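PDB 2C40: inosine-uridine preferring nucleoside hydrolase family protein from Bacillus anthracis, which belongs to the inosine-uridine preferring nucleoside hydrolase family and holds a calcium ion and alpha-D-ribofuranose in the pocket of its mixed alpha/beta fold. Local coordinates for residues 120-125 / 129-134; 133-136 / 141-144; 146-151 / 182-187. All coordinates share one frame; numbering follows the deposited sequence.

Contact 1 of 3, residues 120-125 / 129-134; sequences TTLLFT and TDLARA. With CA (calcium ion), chain C.
L131 packs against L122 and F124 in a buried apolar contact between a central strand and the helix that follows it, the first half of the beta-alpha-beta unit formed by strand 120-124, helix 129-137 and strand 145-151. The segment axes approach to 10.6 Å and make an angle of 138°, so the helix runs back roughly antiparallel to its strand. L122 and F124, two residues apart, direct their side chains to the same side of the strand, where L131 meets both. Its CG lies anti to the backbone N (chi1 177°), which carries the two methyls toward L122. F124 instead receives the CB of L131 obliquely at the CE2-CZ end of its ring, with F124 CE2 to L131 CB at 3.7 Å. The carbon CB of D130 lies farther off, near the ring plane at the edge, while its OD1 is hydrogen-bonded to S65 and S67. Beyond F124 the strand ends at the metal site: the backbone oxygen T125 O binds calcium at 2.5 Å, together with D9, D14 and D247, and also accepts a hydrogen bond from N173. Across the strand-helix interface, the closest approach is methyl to methyl, L122 CD1 to L131 CD1 at 3.6 Å.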
loop_
_atom_site.group_PDB
_atom_site.type_symbol
_atom_site.label_atom_id
_atom_site.label_comp_id
_atom_site.label_asym_id
_atom_site.label_seq_id
_atom_site.Cartn_x
_atom_site.Cartn_y
_atom_site.Cartn_z
ATOM N N THR A 120 0.029 23.932 27.118
ATOM C CA THR A 120 0.063 22.679 26.356
ATOM C C THR A 120 1.273 22.604 25.431
ATOM O O THR A 120 1.710 23.616 24.918
ATOM C CB THR A 120 -1.290 22.258 25.666
ATOM O OG1 THR A 120 -1.103 21.894 24.282
ATOM C CG2 THR A 120 -2.353 23.268 25.808
ATOM N N THR A 121 1.822 21.397 25.288
ATOM C CA THR A 121 2.864 21.132 24.312
ATOM C C THR A 121 2.262 20.907 22.917
ATOM O O THR A 121 1.384 20.067 22.745
ATOM C CB THR A 121 3.699 19.902 24.694
ATOM O OG1 THR A 121 4.314 20.137 25.945
ATOM C CG2 THR A 121 4.834 19.620 23.662
ATOM N N LEU A 122 2.768 21.642 21.921
ATOM C CA LEU A 122 2.364 21.491 20.522
ATOM C C LEU A 122 3.295 20.543 19.810
ATOM O O LEU A 122 4.520 20.669 19.897
ATOM C CB LEU A 122 2.425 22.824 19.794
ATOM C CG LEU A 122 1.598 23.963 20.326
ATOM C CD1 LEU A 122 1.855 25.157 19.400
ATOM C CD2 LEU A 122 0.131 23.592 20.352
ATOM N N LEU A 123 2.707 19.555 19.161
ATOM C CA LEU A 123 3.413 18.555 18.439
ATOM C C LEU A 123 2.907 18.643 16.989
ATOM O O LEU A 123 1.734 18.370 16.728
ATOM C CB LEU A 123 3.040 17.197 19.020
ATOM C CG LEU A 123 3.928 15.981 18.786
ATOM C CD1 LEU A 123 3.080 14.751 18.724
ATOM C CD2 LEU A 123 4.851 16.071 17.622
ATOM N N PHE A 124 3.788 19.062 16.074
ATOM C CA PHE A 124 3.463 19.178 14.669
ATOM C C PHE A 124 4.400 18.247 13.879
ATOM O O PHE A 124 5.655 18.396 13.899
ATOM C CB PHE A 124 3.598 20.613 14.186
ATOM C CG PHE A 124 2.423 21.498 14.526
ATOM C CD1 PHE A 124 1.993 21.653 15.828
ATOM C CD2 PHE A 124 1.712 22.156 13.540
ATOM C CE1 PHE A 124 0.887 22.467 16.163
ATOM C CE2 PHE A 124 0.622 22.983 13.871
ATOM C CZ PHE A 124 0.217 23.102 15.196
ATOM N N THR A 125 3.767 17.314 13.146
ATOM C CA THR A 125 4.463 16.390 12.329
ATOM C C THR A 125 4.218 16.567 10.814
ATOM O O THR A 125 4.803 15.836 10.031
ATOM C CB THR A 125 4.244 14.921 12.775
ATOM O OG1 THR A 125 2.863 14.523 12.680
ATOM C CG2 THR A 125 4.745 14.731 14.174
ATOM N N THR A 129 1.573 25.533 8.944
ATOM C CA THR A 129 0.661 26.622 8.563
ATOM C C THR A 129 -0.587 26.788 9.442
ATOM O O THR A 129 -1.003 27.931 9.670
ATOM C CB THR A 129 0.416 26.768 7.024
ATOM O OG1 THR A 129 -0.978 26.996 6.689
ATOM C CG2 THR A 129 1.043 25.724 6.230
ATOM N N ASP A 130 -1.112 25.700 10.031
ATOM C CA ASP A 130 -2.229 25.879 11.007
ATOM C C ASP A 130 -1.778 26.686 12.247
ATOM O O ASP A 130 -2.569 27.458 12.838
ATOM C CB ASP A 130 -2.838 24.540 11.481
ATOM C CG ASP A 130 -3.680 23.827 10.410
ATOM O OD1 ASP A 130 -4.306 24.479 9.549
ATOM O OD2 ASP A 130 -3.730 22.569 10.464
ATOM N N LEU A 131 -0.526 26.493 12.667
ATOM C CA LEU A 131 0.028 27.281 13.765
ATOM C C LEU A 131 0.377 28.737 13.396
ATOM O O LEU A 131 0.151 29.658 14.176
ATOM C CB LEU A 131 1.239 26.566 14.386
ATOM C CG LEU A 131 2.008 27.268 15.520
ATOM C CD1 LEU A 131 1.158 27.517 16.754
ATOM C CD2 LEU A 131 3.250 26.483 15.896
ATOM N N ALA A 132 1.001 28.952 12.258
ATOM C CA ALA A 132 1.295 30.306 11.780
ATOM C C ALA A 132 0.045 31.127 11.803
ATOM O O ALA A 132 0.005 32.278 12.275
ATOM C CB ALA A 132 1.853 30.219 10.332
ATOM N N ARG A 133 -0.995 30.505 11.286
ATOM C CA ARG A 133 -2.302 31.113 11.150
ATOM C C ARG A 133 -2.975 31.405 12.493
ATOM O O ARG A 133 -3.500 32.464 12.664
ATOM C CB ARG A 133 -3.150 30.203 10.277
ATOM C CG ARG A 133 -4.344 30.854 9.719
ATOM C CD ARG A 133 -4.475 30.578 8.183
ATOM N NE ARG A 133 -4.920 29.233 7.944
ATOM C CZ ARG A 133 -6.153 28.889 7.577
ATOM N NH1 ARG A 133 -7.109 29.793 7.337
ATOM N NH2 ARG A 133 -6.415 27.602 7.396
ATOM N N ALA A 134 -2.928 30.446 13.410
ATOM C CA ALA A 134 -3.338 30.588 14.810
ATOM C C ALA A 134 -2.671 31.782 15.473
ATOM O O ALA A 134 -3.324 32.618 16.088
ATOM C CB ALA A 134 -2.973 29.286 15.604
HETATM CA CA CA C . 4.191 14.046 8.369
HETATM O O HOH W 1 4.801 15.569 6.521
#

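Contact 2 of 3, residues 133-136 / 141-144; sequences RALY and IENK
The contact lies in the helix-to-strand connection of a beta-alpha-beta unit, where L135 of helix 129-137 meets I141 and E142 of the 3-10 segment 141-144 that leads into strand 145-151. The nearest backbone positions are L135 CA and I141 CA, 6.8 Å apart with only five residues between them, so the chain folds back closely on the end of its own helix. The two segments together bury 130 Å². The main touch is between methyl groups, L135 CD2 to I141 CG2 at 3.5 Å. Although the CB of L135 does not point straight at the 3-10 segment, its CG lies beside the backbone N and anti to the carbonyl carbon (chi1 -68°), and the CD2 branch then reaches I141. The same methyl meets a second partner, E142 CG, at 4.1 Å; here the leucine and glutamate side chains cross at about a right angle. E142 thus offers its aliphatic part to L135, and beyond CG its chain extends to a carboxylate whose OE2 is hydrogen-bonded to the backbone N of N188. Within the 3-10 segment, K144 N donates to I141 O over 2.8 Å, the i+3 to i bond of a 3-10 helical turn. I141 also packs on I110, L113 and L114 of helix 105-115, whereas L135 touches I189. Chemically, then, E142 gives its CG to L135 while its OE2 takes the N188 backbone N, so the contact itself is apolar and the carboxylate is satisfied outside it.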
loop_
_atom_site.group_PDB
_atom_site.type_symbol
_atom_site.label_atom_id
_atom_site.label_comp_id
_atom_site.label_asym_id
_atom_site.label_seq_id
_atom_site.Cartn_x
_atom_site.Cartn_y
_atom_site.Cartn_z
ATOM N N ARG A 133 -0.995 30.505 11.286
ATOM C CA ARG A 133 -2.302 31.113 11.150
ATOM C C ARG A 133 -2.975 31.405 12.493
ATOM O O ARG A 133 -3.500 32.464 12.664
ATOM C CB ARG A 133 -3.150 30.203 10.277
ATOM C CG ARG A 133 -4.344 30.854 9.719
ATOM C CD ARG A 133 -4.475 30.578 8.183
ATOM N NE ARG A 133 -4.920 29.233 7.944
ATOM C CZ ARG A 133 -6.153 28.889 7.577
ATOM N NH1 ARG A 133 -7.109 29.793 7.337
ATOM N NH2 ARG A 133 -6.415 27.602 7.396
ATOM N N ALA A 134 -2.928 30.446 13.410
ATOM C CA ALA A 134 -3.338 30.588 14.810
ATOM C C ALA A 134 -2.671 31.782 15.473
ATOM O O ALA A 134 -3.324 32.618 16.088
ATOM C CB ALA A 134 -2.973 29.286 15.604
ATOM N N LEU A 135 -1.367 31.871 15.279
ATOM C CA LEU A 135 -0.557 32.953 15.836
ATOM C C LEU A 135 -0.872 34.308 15.234
ATOM O O LEU A 135 -0.954 35.326 15.936
ATOM C CB LEU A 135 0.908 32.626 15.620
ATOM C CG LEU A 135 1.396 31.430 16.452
ATOM C CD1 LEU A 135 2.677 30.924 15.854
ATOM C CD2 LEU A 135 1.599 31.844 17.934
ATOM N N TYR A 136 -1.095 34.324 13.933
ATOM C CA TYR A 136 -1.440 35.575 13.262
ATOM C C TYR A 136 -2.754 36.160 13.824
ATOM O O TYR A 136 -2.831 37.331 14.130
ATOM C CB TYR A 136 -1.470 35.390 11.750
ATOM C CG TYR A 136 -1.951 36.628 11.096
ATOM C CD1 TYR A 136 -3.250 36.684 10.539
ATOM C CD2 TYR A 136 -1.173 37.795 11.102
ATOM C CE1 TYR A 136 -3.732 37.847 9.962
ATOM C CE2 TYR A 136 -1.669 38.980 10.509
ATOM C CZ TYR A 136 -2.948 38.987 9.940
ATOM O OH TYR A 136 -3.495 40.138 9.368
ATOM N N ILE A 141 -1.914 33.249 22.343
ATOM C CA ILE A 141 -1.671 31.823 22.421
ATOM C C ILE A 141 -0.206 31.438 22.779
ATOM O O ILE A 141 0.052 30.395 23.395
ATOM C CB ILE A 141 -2.113 31.235 21.060
ATOM C CG1 ILE A 141 -3.208 30.223 21.253
ATOM C CG2 ILE A 141 -0.960 30.869 20.120
ATOM C CD1 ILE A 141 -4.529 30.855 21.116
ATOM N N GLU A 142 0.746 32.308 22.457
ATOM C CA GLU A 142 2.103 32.147 22.986
ATOM C C GLU A 142 2.096 31.875 24.496
ATOM O O GLU A 142 2.877 31.075 24.980
ATOM C CB GLU A 142 2.931 33.403 22.753
ATOM C CG GLU A 142 3.261 33.613 21.293
ATOM C CD GLU A 142 4.089 34.867 21.072
ATOM O OE1 GLU A 142 4.216 35.698 22.005
ATOM O OE2 GLU A 142 4.604 35.010 19.945
ATOM N N ASN A 143 1.197 32.539 25.221
ATOM C CA ASN A 143 1.056 32.370 26.663
ATOM C C ASN A 143 0.634 30.981 27.089
ATOM O O ASN A 143 0.875 30.604 28.231
ATOM C CB ASN A 143 -0.001 33.323 27.226
ATOM C CG ASN A 143 0.342 34.774 27.001
ATOM O OD1 ASN A 143 1.477 35.093 26.637
ATOM N ND2 ASN A 143 -0.631 35.671 27.232
ATOM N N LYS A 144 -0.028 30.235 26.209
ATOM C CA LYS A 144 -0.471 28.875 26.531
ATOM C C LYS A 144 0.382 27.753 25.917
ATOM O O LYS A 144 0.056 26.566 26.061
ATOM C CB LYS A 144 -1.934 28.699 26.128
ATOM C CG LYS A 144 -2.886 29.643 26.856
ATOM C CD LYS A 144 -2.878 29.527 28.382
ATOM C CE LYS A 144 -3.644 28.318 28.859
ATOM N NZ LYS A 144 -5.118 28.575 28.904
#

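Contact 3 of 3, residues 146-151 / 182-187; sequences KRLVWM and ARVWEA
W185 and W150, the two residues with the most surface buried here, meet at the rims of their six-membered rings, and L148 with V184 makes a second point of contact beside them. The indole planes stand at 82° and the ring centroids are 5.8 Å apart, but neither ring lies over the face of the other, so the near-perpendicular planes do not make a T-shaped stack. Relative to the W150 ring, W185 CH2 lies at the edge, near the plane: W150 CZ3 is 3.6 Å from W185 CH2. The reverse approach is oblique, with W150 CZ3 almost equally near CZ3 and CH2 of W185. W150 projects from strand 145-151 with its CG anti to the backbone N (chi1 -177°), which sends the six-membered ring out to the helix. Its indole NE1 is hydrogen-bonded to the backbone oxygen of G126, a tie that helps fix the rotation of the ring. W185 begins less directly aimed at the strand, yet the far end of its indole closes the distance.

Two residues earlier on the strand, L148 extends to V184, whose side chain it crosses at about a right angle. Their methyls are pressed together, L148 CD1 to V184 CG1 at 3.5 Å, tighter than usual for two carbons. On the strand, V149 and M151 alternate with L148 and W150 and pack against helix 246-255 on the other side; M151 also touches alpha-D-ribofuranose. Such alternation, with a helix packed on each face of a parallel strand, is characteristic of the three-layer alpha/beta/alpha core of nucleoside hydrolases, with the ligand pocket at the strand's C-terminal end.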
loop_
_atom_site.group_PDB
_atom_site.type_symbol
_atom_site.label_atom_id
_atom_site.label_comp_id
_atom_site.label_asym_id
_atom_site.label_seq_id
_atom_site.Cartn_x
_atom_site.Cartn_y
_atom_site.Cartn_z
ATOM N N LYS A 146 3.638 25.658 25.970
ATOM C CA LYS A 146 4.777 25.199 26.760
ATOM C C LYS A 146 5.973 25.143 25.849
ATOM O O LYS A 146 7.015 25.705 26.114
ATOM C CB LYS A 146 4.505 23.795 27.318
ATOM C CG LYS A 146 5.606 23.292 28.287
ATOM C CD LYS A 146 5.019 22.887 29.600
ATOM N N ARG A 147 5.798 24.477 24.723
ATOM C CA ARG A 147 6.799 24.483 23.675
ATOM C C ARG A 147 6.187 23.847 22.431
ATOM O O ARG A 147 5.104 23.237 22.484
ATOM C CB ARG A 147 8.065 23.717 24.126
ATOM C CG ARG A 147 7.774 22.265 24.380
ATOM C CD ARG A 147 8.879 21.499 25.064
ATOM N NE ARG A 147 8.541 21.074 26.426
ATOM C CZ ARG A 147 7.813 19.998 26.797
ATOM N NH1 ARG A 147 7.238 19.160 25.916
ATOM N NH2 ARG A 147 7.669 19.758 28.114
ATOM N N LEU A 148 6.896 24.033 21.324
ATOM C CA LEU A 148 6.587 23.382 20.043
ATOM C C LEU A 148 7.647 22.299 19.832
ATOM O O LEU A 148 8.812 22.584 19.877
ATOM C CB LEU A 148 6.685 24.429 18.905
ATOM C CG LEU A 148 6.001 24.290 17.541
ATOM C CD1 LEU A 148 6.778 25.024 16.403
ATOM C CD2 LEU A 148 5.635 22.941 17.141
ATOM N N VAL A 149 7.207 21.079 19.571
ATOM C CA VAL A 149 8.053 20.040 19.020
ATOM C C VAL A 149 7.612 19.802 17.595
ATOM O O VAL A 149 6.480 19.492 17.334
ATOM C CB VAL A 149 8.017 18.737 19.853
ATOM C CG1 VAL A 149 9.096 17.744 19.369
ATOM C CG2 VAL A 149 8.247 19.084 21.340
ATOM N N TRP A 150 8.544 19.978 16.672
ATOM C CA TRP A 150 8.266 19.937 15.255
ATOM C C TRP A 150 9.278 19.076 14.506
ATOM O O TRP A 150 10.498 19.179 14.694
ATOM C CB TRP A 150 8.245 21.372 14.694
ATOM C CG TRP A 150 7.900 21.497 13.225
ATOM C CD1 TRP A 150 6.833 20.920 12.553
ATOM C CD2 TRP A 150 8.634 22.232 12.258
ATOM N NE1 TRP A 150 6.879 21.256 11.235
ATOM C CE2 TRP A 150 7.967 22.066 11.017
ATOM C CE3 TRP A 150 9.796 23.018 12.316
ATOM C CZ2 TRP A 150 8.416 22.661 9.835
ATOM C CZ3 TRP A 150 10.258 23.606 11.138
ATOM C CH2 TRP A 150 9.570 23.404 9.905
ATOM N N MET A 151 8.722 18.239 13.631
ATOM C CA MET A 151 9.458 17.583 12.591
ATOM C C MET A 151 9.598 18.536 11.415
ATOM O O MET A 151 8.658 18.813 10.662
ATOM C CB MET A 151 8.750 16.290 12.153
ATOM C CG MET A 151 9.696 15.313 11.350
ATOM S SD MET A 151 10.127 15.796 9.644
ATOM C CE MET A 151 11.887 15.690 9.694
ATOM N N ALA A 182 8.718 30.830 9.008
ATOM C CA ALA A 182 9.170 32.169 9.379
ATOM C C ALA A 182 8.333 32.797 10.497
ATOM O O ALA A 182 8.890 33.273 11.486
ATOM C CB ALA A 182 9.212 33.053 8.165
ATOM N N ARG A 183 7.017 32.787 10.341
ATOM C CA ARG A 183 6.069 33.258 11.375
ATOM C C ARG A 183 6.213 32.558 12.740
ATOM O O ARG A 183 6.167 33.190 13.822
ATOM C CB ARG A 183 4.695 32.901 10.939
ATOM C CG ARG A 183 3.970 33.966 10.363
ATOM C CD ARG A 183 2.960 34.542 11.367
ATOM N NE ARG A 183 2.726 35.919 10.953
ATOM C CZ ARG A 183 2.202 36.266 9.787
ATOM N NH1 ARG A 183 1.787 35.342 8.933
ATOM N NH2 ARG A 183 2.057 37.552 9.488
ATOM N N VAL A 184 6.323 31.232 12.689
ATOM C CA VAL A 184 6.511 30.455 13.926
ATOM C C VAL A 184 7.862 30.851 14.515
ATOM O O VAL A 184 7.987 31.142 15.727
ATOM C CB VAL A 184 6.416 28.955 13.683
ATOM C CG1 VAL A 184 6.853 28.181 14.915
ATOM C CG2 VAL A 184 4.992 28.572 13.261
ATOM N N TRP A 185 8.867 30.950 13.655
ATOM C CA TRP A 185 10.196 31.332 14.102
ATOM C C TRP A 185 10.215 32.725 14.757
ATOM O O TRP A 185 11.022 32.938 15.655
ATOM C CB TRP A 185 11.198 31.313 12.959
ATOM C CG TRP A 185 12.216 30.189 12.917
ATOM C CD1 TRP A 185 13.577 30.331 12.830
ATOM C CD2 TRP A 185 11.970 28.781 12.918
ATOM N NE1 TRP A 185 14.178 29.126 12.774
ATOM C CE2 TRP A 185 13.220 28.147 12.816
ATOM C CE3 TRP A 185 10.811 27.993 12.993
ATOM C CZ2 TRP A 185 13.352 26.772 12.785
ATOM C CZ3 TRP A 185 10.951 26.633 12.998
ATOM C CH2 TRP A 185 12.213 26.032 12.892
ATOM N N GLU A 186 9.352 33.648 14.346
ATOM C CA GLU A 186 9.357 34.947 14.979
ATOM C C GLU A 186 8.588 34.940 16.315
ATOM O O GLU A 186 8.804 35.814 17.129
ATOM C CB GLU A 186 8.893 36.066 14.030
ATOM C CG GLU A 186 7.513 35.887 13.469
ATOM C CD GLU A 186 7.019 37.120 12.680
ATOM O OE1 GLU A 186 6.576 38.119 13.309
ATOM O OE2 GLU A 186 7.048 37.066 11.442
ATOM N N ALA A 187 7.711 33.973 16.547
ATOM C CA ALA A 187 6.963 33.912 17.814
ATOM C C ALA A 187 7.889 33.706 19.026
ATOM O O ALA A 187 8.974 33.079 18.942
ATOM C CB ALA A 187 5.913 32.791 17.775
#

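In the fold
Contacts 1 and 2 lie within one beta-alpha-beta unit: contact 1 joins strand 120-124 to helix 129-137, and contact 2 ties that helix to the segment leading into strand 145-151. Contact 3 packs this second strand against the later helix 178-186. Contacts 1 and 3, centres about 7 Å apart, share the sheet as parallel neighbours, joined by probable hydrogen bonds such as L122 N to R147 O at 2.9 Å. Contact 2 lies about 9 Å from contact 1 and 10 Å from contact 3, farther from the chain's centre. The strands' C-terminal ends lead into the pocket, by T125 just past the first and M151 ending the second; the F124 and W150 side chains are about 9 and 7 Å from alpha-D-ribofuranose, placing contacts 1 and 3 near the site.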